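Long-range contact in nucleoporin NUP82 (Chaetomium thermophilum, PDB 5CWW), which probably serves as a structural component of the nuclear pore complex and as a docking partner for transport factors, this chain being its N-terminal beta-propeller domain: residues I552-A563 with S579-F590. Numbering follows the deposited sequence.
Sequences IFTQTRTQSPLA and SATQTDPIALFF
Ile586 packs its CD1 over one face of the Phe553 ring, 3.8 Å from the ring centroid and 28° off the normal, a CH-pi contact. With CG anti to the backbone N (chi1 174°), the ring extends toward Ile586. Phe7 meets the same ring edge-to-face and also bonds Ala587 through the backbone. Leu562 CD2 reaches Ile586 CD1 from another side, adding a residue of the 555-563 connection, and Leu588 CD1 lies against Phe553 CB. This largely buried cluster joins strand 548-554 to strand 585-589, strands of two adjacent antiparallel sheets, as in neighbouring blades of a beta-propeller. Residues 560-563 run beside it. Ala563 N donates to Ala580 O at 3.0 Å, and Ser579 OG donates to Ala563 O at 2.6 Å, in the carbonyl plane and on a lone pair.

Toward solvent the contact is looser. Gln582 N makes a weak bond of 3.4 Å to Ser560 OG. Gln555 NE2 grips Ser560 O at 2.7 Å and also bonds Pro507 O, which ties down the 555-560 loop. Thr581 OG1 accepts from the N atoms of Thr583 and Asp584, an ST turn and ST motif, while its CG2 lies 3.8 Å from Leu562 CD2. A valine here would probably leave both amides without this acceptor and the 581-584 turn less fixed. The chemistry implies that apolar packing joins the two sheets, while the Ala563 bonds to Ala580 and Ser579 fix the register of 560-563 beside strand 576-580.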
ATOM      1  N   ILE B 552      -0.285 -20.936  16.105  1.00 74.36           N
ATOM      2  CA  ILE B 552       0.807 -21.078  17.058  1.00 77.09           C
ATOM      3  C   ILE B 552       0.427 -20.515  18.422  1.00 76.17           C
ATOM      4  O   ILE B 552       0.990 -20.903  19.444  1.00 76.68           O
ATOM      5  CB  ILE B 552       2.071 -20.388  16.547  1.00 80.21           C
ATOM      6  CG1 ILE B 552       1.822 -18.890  16.383  1.00 81.16           C
ATOM      7  CG2 ILE B 552       2.493 -21.000  15.215  1.00 80.92           C
ATOM      8  CD1 ILE B 552       3.053 -18.121  16.103  1.00 81.49           C
ATOM      9  N   PHE B 553      -0.527 -19.590  18.425  1.00 72.13           N
ATOM     10  CA  PHE B 553      -0.895 -18.865  19.634  1.00 72.98           C
ATOM     11  C   PHE B 553      -2.332 -18.373  19.570  1.00 72.71           C
ATOM     12  O   PHE B 553      -2.806 -17.928  18.524  1.00 72.93           O
ATOM     13  CB  PHE B 553       0.042 -17.675  19.849  1.00 70.93           C
ATOM     14  CG  PHE B 553      -0.358 -16.788  20.994  1.00 73.86           C
ATOM     15  CD1 PHE B 553      -0.086 -17.155  22.300  1.00 76.63           C
ATOM     16  CD2 PHE B 553      -1.009 -15.588  20.764  1.00 73.83           C
ATOM     17  CE1 PHE B 553      -0.454 -16.341  23.355  1.00 78.68           C
ATOM     18  CE2 PHE B 553      -1.381 -14.770  21.815  1.00 76.17           C
ATOM     19  CZ  PHE B 553      -1.101 -15.149  23.112  1.00 77.88           C
ATOM     20  N   THR B 554      -3.016 -18.464  20.706  1.00 73.55           N
ATOM     21  CA  THR B 554      -4.383 -17.983  20.836  1.00 71.39           C
ATOM     22  C   THR B 554      -4.541 -17.179  22.118  1.00 73.98           C
ATOM     23  O   THR B 554      -4.171 -17.638  23.200  1.00 75.27           O
ATOM     24  CB  THR B 554      -5.390 -19.142  20.842  1.00 71.73           C
ATOM     25  OG1 THR B 554      -5.102 -20.030  19.758  1.00 70.23           O
ATOM     26  CG2 THR B 554      -6.814 -18.619  20.704  1.00 70.91           C
ATOM     27  N   GLN B 555      -5.089 -15.976  21.990  1.00 79.45           N
ATOM     28  CA  GLN B 555      -5.357 -15.125  23.141  1.00 86.45           C
ATOM     29  C   GLN B 555      -6.772 -15.400  23.641  1.00 95.89           C
ATOM     30  O   GLN B 555      -7.722 -15.401  22.857  1.00 94.74           O
ATOM     31  CB  GLN B 555      -5.181 -13.652  22.773  1.00 85.90           C
ATOM     32  CG  GLN B 555      -5.282 -12.704  23.952  1.00 90.06           C
ATOM     33  CD  GLN B 555      -4.785 -11.301  23.638  1.00 91.16           C
ATOM     34  OE1 GLN B 555      -4.439 -10.544  24.544  1.00 94.52           O
ATOM     35  NE2 GLN B 555      -4.756 -10.943  22.358  1.00 88.75           N
ATOM     36  N   THR B 556      -6.905 -15.630  24.944  1.00105.33           N
ATOM     37  CA  THR B 556      -8.179 -16.036  25.535  1.00114.96           C
ATOM     38  C   THR B 556      -8.799 -14.948  26.408  1.00120.34           C
ATOM     39  O   THR B 556      -8.174 -14.465  27.353  1.00122.92           O
ATOM     40  CB  THR B 556      -8.009 -17.304  26.390  1.00119.58           C
ATOM     41  OG1 THR B 556      -7.032 -17.068  27.412  1.00120.84           O
ATOM     42  CG2 THR B 556      -7.563 -18.475  25.527  1.00119.23           C
ATOM     43  N   ARG B 557     -10.035 -14.577  26.079  1.00128.39           N
ATOM     44  CA  ARG B 557     -10.818 -13.627  26.871  1.00131.37           C
ATOM     45  C   ARG B 557     -10.084 -12.309  27.108  1.00134.66           C
ATOM     46  O   ARG B 557     -10.342 -11.614  28.092  1.00140.16           O
ATOM     47  CB  ARG B 557     -11.207 -14.253  28.214  1.00135.91           C
ATOM     48  CG  ARG B 557     -12.131 -15.456  28.091  1.00137.42           C
ATOM     49  CD  ARG B 557     -11.921 -16.438  29.228  1.00138.90           C
ATOM     50  NE  ARG B 557     -10.572 -16.994  29.203  1.00136.37           N
ATOM     51  CZ  ARG B 557     -10.127 -17.931  30.032  1.00137.44           C
ATOM     52  NH1 ARG B 557     -10.921 -18.433  30.969  1.00140.69           N
ATOM     53  NH2 ARG B 557      -8.880 -18.364  29.919  1.00135.61           N
ATOM     54  N   THR B 558      -9.169 -11.973  26.203  1.00135.98           N
ATOM     55  CA  THR B 558      -8.410 -10.733  26.298  1.00135.98           C
ATOM     56  C   THR B 558      -8.422 -10.035  24.942  1.00137.59           C
ATOM     57  O   THR B 558      -7.864 -10.539  23.966  1.00128.29           O
ATOM     58  CB  THR B 558      -6.959 -10.987  26.750  1.00139.38           C
ATOM     59  OG1 THR B 558      -6.952 -11.892  27.863  1.00144.48           O
ATOM     60  CG2 THR B 558      -6.287  -9.687  27.153  1.00141.24           C
ATOM     61  N   GLN B 559      -9.063  -8.872  24.892  1.00142.75           N
ATOM     62  CA  GLN B 559      -9.218  -8.125  23.650  1.00143.92           C
ATOM     63  C   GLN B 559      -7.959  -7.335  23.297  1.00143.09           C
ATOM     64  O   GLN B 559      -7.944  -6.585  22.321  1.00143.45           O
ATOM     65  CB  GLN B 559     -10.415  -7.178  23.752  1.00151.07           C
ATOM     66  CG  GLN B 559     -11.740  -7.889  23.985  1.00153.61           C
ATOM     67  CD  GLN B 559     -12.904  -6.928  24.126  1.00156.14           C
ATOM     68  OE1 GLN B 559     -12.733  -5.787  24.554  1.00156.37           O
ATOM     69  NE2 GLN B 559     -14.098  -7.388  23.768  1.00157.13           N
ATOM     70  N   SER B 560      -6.912  -7.506  24.097  1.00124.02           N
ATOM     71  CA  SER B 560      -5.650  -6.806  23.880  1.00104.69           C
ATOM     72  C   SER B 560      -5.083  -7.099  22.494  1.00 98.39           C
ATOM     73  O   SER B 560      -4.931  -8.260  22.123  1.00 87.87           O
ATOM     74  CB  SER B 560      -4.630  -7.204  24.947  1.00103.89           C
ATOM     75  OG  SER B 560      -3.308  -6.973  24.495  1.00104.76           O
ATOM     76  N   PRO B 561      -4.767  -6.049  21.720  1.00 97.47           N
ATOM     77  CA  PRO B 561      -4.174  -6.306  20.405  1.00 87.87           C
ATOM     78  C   PRO B 561      -2.739  -6.802  20.523  1.00 84.18           C
ATOM     79  O   PRO B 561      -2.042  -6.445  21.474  1.00 85.68           O
ATOM     80  CB  PRO B 561      -4.228  -4.939  19.724  1.00 92.32           C
ATOM     81  CG  PRO B 561      -4.148  -3.970  20.843  1.00 92.25           C
ATOM     82  CD  PRO B 561      -4.879  -4.605  21.995  1.00 96.11           C
ATOM     83  N   LEU B 562      -2.311  -7.618  19.566  1.00 74.47           N
ATOM     84  CA  LEU B 562      -0.961  -8.160  19.571  1.00 68.72           C
ATOM     85  C   LEU B 562      -0.074  -7.395  18.601  1.00 63.97           C
ATOM     86  O   LEU B 562      -0.503  -7.031  17.505  1.00 62.31           O
ATOM     87  CB  LEU B 562      -0.975  -9.648  19.207  1.00 67.28           C
ATOM     88  CG  LEU B 562      -1.867 -10.546  20.067  1.00 68.32           C
ATOM     89  CD1 LEU B 562      -1.799 -11.984  19.576  1.00 67.85           C
ATOM     90  CD2 LEU B 562      -1.479 -10.465  21.538  1.00 70.66           C
ATOM     91  N   ALA B 563       1.163  -7.145  19.014  1.00 62.35           N
ATOM     92  CA  ALA B 563       2.157  -6.578  18.119  1.00 60.09           C
ATOM     93  C   ALA B 563       2.381  -7.539  16.957  1.00 58.28           C
ATOM     94  O   ALA B 563       2.444  -8.753  17.156  1.00 56.70           O
ATOM     95  CB  ALA B 563       3.455  -6.314  18.858  1.00 60.57           C
ATOM     96  N   SER B 579       6.169 -11.594  19.540  1.00 65.13           N
ATOM     97  CA  SER B 579       5.026 -10.689  19.572  1.00 63.41           C
ATOM     98  C   SER B 579       4.889 -10.149  20.986  1.00 63.83           C
ATOM     99  O   SER B 579       5.785 -10.335  21.809  1.00 65.35           O
ATOM    100  CB  SER B 579       3.744 -11.400  19.128  1.00 63.38           C
ATOM    101  OG  SER B 579       2.654 -10.495  19.054  1.00 62.81           O
ATOM    102  N   ALA B 580       3.776  -9.487  21.278  1.00 61.08           N
ATOM    103  CA  ALA B 580       3.576  -8.927  22.608  1.00 62.48           C
ATOM    104  C   ALA B 580       2.148  -8.460  22.825  1.00 67.80           C
ATOM    105  O   ALA B 580       1.483  -7.999  21.897  1.00 68.31           O
ATOM    106  CB  ALA B 580       4.539  -7.765  22.845  1.00 61.00           C
ATOM    107  N   THR B 581       1.685  -8.589  24.063  1.00 73.71           N
ATOM    108  CA  THR B 581       0.432  -7.984  24.484  1.00 77.09           C
ATOM    109  C   THR B 581       0.737  -6.565  24.946  1.00 83.68           C
ATOM    110  O   THR B 581       1.847  -6.070  24.746  1.00 80.97           O
ATOM    111  CB  THR B 581      -0.240  -8.777  25.619  1.00 77.81           C
ATOM    112  OG1 THR B 581       0.608  -8.776  26.775  1.00 79.09           O
ATOM    113  CG2 THR B 581      -0.507 -10.212  25.187  1.00 78.14           C
ATOM    114  N   GLN B 582      -0.241  -5.911  25.562  1.00 92.80           N
ATOM    115  CA  GLN B 582      -0.040  -4.565  26.084  1.00 99.33           C
ATOM    116  C   GLN B 582       0.989  -4.560  27.211  1.00101.87           C
ATOM    117  O   GLN B 582       1.592  -3.526  27.503  1.00102.61           O
ATOM    118  CB  GLN B 582      -1.360  -3.979  26.589  1.00105.74           C
ATOM    119  CG  GLN B 582      -2.442  -3.846  25.528  1.00106.63           C
ATOM    120  CD  GLN B 582      -2.174  -2.715  24.556  1.00108.26           C
ATOM    121  OE1 GLN B 582      -1.239  -2.775  23.756  1.00107.37           O
ATOM    122  NE2 GLN B 582      -2.994  -1.673  24.621  1.00109.02           N
ATOM    123  N   THR B 583       1.194  -5.721  27.830  1.00102.88           N
ATOM    124  CA  THR B 583       2.018  -5.824  29.032  1.00102.31           C
ATOM    125  C   THR B 583       3.100  -6.901  28.947  1.00 98.82           C
ATOM    126  O   THR B 583       4.211  -6.704  29.439  1.00103.57           O
ATOM    127  CB  THR B 583       1.147  -6.121  30.265  1.00105.20           C
ATOM    128  OG1 THR B 583       0.555  -7.419  30.134  1.00104.17           O
ATOM    129  CG2 THR B 583       0.049  -5.078  30.410  1.00104.81           C
ATOM    130  N   ASP B 584       2.776  -8.030  28.323  1.00 94.36           N
ATOM    131  CA  ASP B 584       3.657  -9.197  28.344  1.00 88.55           C
ATOM    132  C   ASP B 584       4.159  -9.583  26.955  1.00 78.62           C
ATOM    133  O   ASP B 584       3.533  -9.250  25.950  1.00 75.38           O
ATOM    134  CB  ASP B 584       2.925 -10.384  28.967  1.00 91.72           C
ATOM    135  CG  ASP B 584       2.296 -10.041  30.300  1.00 96.83           C
ATOM    136  OD1 ASP B 584       2.889  -9.235  31.045  1.00 98.37           O
ATOM    137  OD2 ASP B 584       1.205 -10.570  30.596  1.00 99.44           O
ATOM    138  N   PRO B 585       5.298 -10.294  26.897  1.00 72.46           N
ATOM    139  CA  PRO B 585       5.862 -10.734  25.618  1.00 68.28           C
ATOM    140  C   PRO B 585       5.319 -12.077  25.158  1.00 66.93           C
ATOM    141  O   PRO B 585       4.710 -12.806  25.941  1.00 68.14           O
ATOM    142  CB  PRO B 585       7.353 -10.841  25.921  1.00 69.28           C
ATOM    143  CG  PRO B 585       7.398 -11.249  27.348  1.00 72.74           C
ATOM    144  CD  PRO B 585       6.200 -10.613  28.020  1.00 74.32           C
ATOM    145  N   ILE B 586       5.548 -12.385  23.887  1.00 67.81           N
ATOM    146  CA  ILE B 586       5.211 -13.683  23.321  1.00 69.82           C
ATOM    147  C   ILE B 586       6.380 -14.129  22.455  1.00 69.84           C
ATOM    148  O   ILE B 586       6.617 -13.570  21.385  1.00 70.37           O
ATOM    149  CB  ILE B 586       3.915 -13.631  22.485  1.00 68.93           C
ATOM    150  CG1 ILE B 586       2.739 -13.188  23.360  1.00 71.15           C
ATOM    151  CG2 ILE B 586       3.625 -14.993  21.857  1.00 68.36           C
ATOM    152  CD1 ILE B 586       1.461 -12.920  22.588  1.00 70.30           C
ATOM    153  N   ALA B 587       7.113 -15.128  22.936  1.00 72.25           N
ATOM    154  CA  ALA B 587       8.274 -15.655  22.227  1.00 72.78           C
ATOM    155  C   ALA B 587       8.177 -17.170  22.090  1.00 76.57           C
ATOM    156  O   ALA B 587       8.511 -17.909  23.017  1.00 79.50           O
ATOM    157  CB  ALA B 587       9.553 -15.265  22.947  1.00 74.47           C
ATOM    158  N   LEU B 588       7.716 -17.620  20.926  1.00 76.88           N
ATOM    159  CA  LEU B 588       7.500 -19.039  20.667  1.00 80.59           C
ATOM    160  C   LEU B 588       8.549 -19.589  19.703  1.00 78.57           C
ATOM    161  O   LEU B 588       8.689 -19.106  18.578  1.00 75.86           O
ATOM    162  CB  LEU B 588       6.095 -19.252  20.103  1.00 82.37           C
ATOM    163  CG  LEU B 588       4.977 -18.656  20.964  1.00 85.71           C
ATOM    164  CD1 LEU B 588       3.633 -18.782  20.269  1.00 85.11           C
ATOM    165  CD2 LEU B 588       4.934 -19.317  22.336  1.00 90.04           C
ATOM    166  N   PHE B 589       9.270 -20.613  20.156  1.00 80.40           N
ATOM    167  CA  PHE B 589      10.421 -21.145  19.430  1.00 81.67           C
ATOM    168  C   PHE B 589      10.072 -22.376  18.594  1.00 90.64           C
ATOM    169  O   PHE B 589       9.204 -23.166  18.966  1.00 93.28           O
ATOM    170  CB  PHE B 589      11.541 -21.492  20.418  1.00 81.40           C
ATOM    171  CG  PHE B 589      12.195 -20.289  21.041  1.00 78.74           C
ATOM    172  CD1 PHE B 589      11.495 -19.478  21.920  1.00 77.16           C
ATOM    173  CD2 PHE B 589      13.511 -19.972  20.752  1.00 79.31           C
ATOM    174  CE1 PHE B 589      12.093 -18.369  22.492  1.00 78.53           C
ATOM    175  CE2 PHE B 589      14.117 -18.866  21.322  1.00 79.25           C
ATOM    176  CZ  PHE B 589      13.406 -18.064  22.194  1.00 77.93           C
ATOM    177  N   PHE B 590      10.762 -22.524  17.465  1.00 99.50           N
ATOM    178  CA  PHE B 590      10.547 -23.644  16.549  1.00103.89           C
ATOM    179  C   PHE B 590      11.815 -24.456  16.325  1.00102.54           C
ATOM    180  O   PHE B 590      11.753 -25.589  15.849  1.00107.05           O
ATOM    181  CB  PHE B 590      10.029 -23.141  15.206  1.00105.37           C
ATOM    182  CG  PHE B 590       8.752 -22.382  15.309  1.00106.92           C
ATOM    183  CD1 PHE B 590       7.540 -23.046  15.395  1.00108.62           C
ATOM    184  CD2 PHE B 590       8.761 -21.001  15.329  1.00106.62           C
ATOM    185  CE1 PHE B 590       6.360 -22.342  15.492  1.00107.67           C
ATOM    186  CE2 PHE B 590       7.589 -20.296  15.425  1.00106.58           C
ATOM    187  CZ  PHE B 590       6.384 -20.964  15.508  1.00106.54           C
TER